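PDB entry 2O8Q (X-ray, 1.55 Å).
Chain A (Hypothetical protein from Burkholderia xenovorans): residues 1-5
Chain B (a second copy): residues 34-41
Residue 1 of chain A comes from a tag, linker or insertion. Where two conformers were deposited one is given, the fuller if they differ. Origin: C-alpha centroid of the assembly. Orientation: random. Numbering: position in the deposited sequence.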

# COMPACT_ATOMS: atom_id res chain seq x y z
N GLY A 1 -10.68 14.41 1.78
CA GLY A 1 -12.01 14.92 1.29
C GLY A 1 -13.03 13.82 0.99
O GLY A 1 -13.74 13.36 1.90
N MSE A 2 -13.15 13.45 -0.29
CA MSE A 2 -13.84 12.22 -0.78
C MSE A 2 -13.47 10.98 0.04
O MSE A 2 -12.32 10.87 0.53
CB MSE A 2 -13.45 11.97 -2.27
CG MSE A 2 -13.95 10.66 -2.97
SE MSE A 2 -13.02 8.94 -2.55
CE MSE A 2 -11.68 8.82 -3.97
N LYS A 3 -14.44 10.06 0.14
CA LYS A 3 -14.29 8.80 0.87
C LYS A 3 -14.65 7.56 0.01
O LYS A 3 -15.61 7.56 -0.77
CB LYS A 3 -15.14 8.83 2.14
CG LYS A 3 -14.85 10.06 3.03
N LEU A 4 -13.85 6.52 0.16
CA LEU A 4 -14.20 5.19 -0.38
C LEU A 4 -15.43 4.70 0.37
O LEU A 4 -15.80 5.20 1.45
CB LEU A 4 -13.07 4.18 -0.23
CG LEU A 4 -11.71 4.65 -0.75
CD1 LEU A 4 -10.63 3.56 -0.54
CD2 LEU A 4 -11.80 5.12 -2.23
N GLN A 5 -16.08 3.71 -0.21
CA GLN A 5 -17.32 3.23 0.34
C GLN A 5 -17.14 1.84 0.92
O GLN A 5 -16.46 1.00 0.35
CB GLN A 5 -18.38 3.27 -0.75
CG GLN A 5 -18.66 4.70 -1.21
N ASN B 34 -4.70 12.65 -0.56
CA ASN B 34 -5.64 12.14 0.47
C ASN B 34 -7.06 12.09 -0.09
O ASN B 34 -7.69 11.04 -0.13
CB ASN B 34 -5.55 13.05 1.71
CG ASN B 34 -6.53 12.71 2.80
OD1 ASN B 34 -7.14 11.63 2.87
ND2 ASN B 34 -6.67 13.66 3.73
N GLU B 35 -7.57 13.22 -0.60
CA GLU B 35 -8.91 13.26 -1.20
C GLU B 35 -9.01 12.26 -2.37
O GLU B 35 -9.99 11.53 -2.47
CB GLU B 35 -9.24 14.69 -1.65
CG GLU B 35 -10.56 14.78 -2.39
CD GLU B 35 -11.16 16.14 -2.24
OE1 GLU B 35 -10.39 17.12 -2.36
OE2 GLU B 35 -12.39 16.21 -2.01
N ALA B 36 -7.98 12.17 -3.22
CA ALA B 36 -8.05 11.35 -4.41
C ALA B 36 -8.10 9.87 -4.13
O ALA B 36 -8.62 9.08 -4.93
CB ALA B 36 -6.86 11.64 -5.31
N THR B 37 -7.48 9.50 -3.01
CA THR B 37 -7.37 8.11 -2.60
C THR B 37 -8.23 7.75 -1.40
O THR B 37 -8.11 6.65 -0.88
CB THR B 37 -5.91 7.71 -2.26
OG1 THR B 37 -5.48 8.37 -1.06
CG2 THR B 37 -4.94 8.02 -3.43
N GLY B 38 -9.17 8.60 -0.99
CA GLY B 38 -9.99 8.28 0.18
C GLY B 38 -9.21 8.05 1.46
O GLY B 38 -9.66 7.31 2.34
N GLY B 39 -8.05 8.67 1.54
CA GLY B 39 -7.20 8.57 2.71
C GLY B 39 -6.27 7.37 2.73
O GLY B 39 -5.56 7.14 3.69
N MSE B 40 -6.24 6.59 1.66
CA MSE B 40 -5.27 5.50 1.63
C MSE B 40 -3.84 6.00 1.63
O MSE B 40 -2.96 5.33 2.19
CB MSE B 40 -5.49 4.61 0.39
CG MSE B 40 -6.86 3.97 0.27
SE MSE B 40 -6.93 2.61 -1.21
CE MSE B 40 -5.62 1.53 -0.31
N PHE B 41 -3.60 7.14 0.97
CA PHE B 41 -2.32 7.78 0.96
C PHE B 41 -2.54 9.27 1.19
O PHE B 41 -3.61 9.79 0.95
CB PHE B 41 -1.60 7.60 -0.40
CG PHE B 41 -1.12 6.23 -0.65
CD1 PHE B 41 -1.95 5.30 -1.20
CD2 PHE B 41 0.21 5.92 -0.35
CE1 PHE B 41 -1.46 3.99 -1.41
CE2 PHE B 41 0.66 4.61 -0.55
CZ PHE B 41 -0.18 3.71 -1.06
O HOH W 1 -12.18 6.49 2.51

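The N-terminal stretch of chain A lies across the end of a chain B helix, and the selenomethionine A:Met2 does most of the reaching. Its chi1 is t and chi2 m, but chi3, at -94°, sits between wells; in this conformation CE comes 3.2 Å from B:Ala36 O, while the backbone N of A:Met2 donates a weak hydrogen bond to B:Glu35 OE2 (3.3 Å). B:Glu35 answers with an extended t, t chain that carries its carboxylate to the start of chain A. There B:Glu35 OE2 also lies 3.6 Å from CA of the tag residue A:Gly1, where a CB would clash with OE2.

The close approach in the middle depends on B:Gly38. With positive phi, it is the first residue after the helix to leave helical backbone angles, in a Schellman motif, and its bare CA makes a nearly linear CA-H...O contact with A:Met2 O (3.5 Å, 169°). An ideal CB there would fall 2.6 Å from A:Leu4 CG. A:Leu4, in the m, t rotamer, points toward chain B and brings CD1 within 3.9 Å of B:Met40 SE. One water accepts from A:Leu4 N and donates to B:Gly38 O, joining the two backbones. B:Thr37 faces away: its p rotamer lets OG1 accept from B:Phe41 N (3.0 Å), bracing the turn.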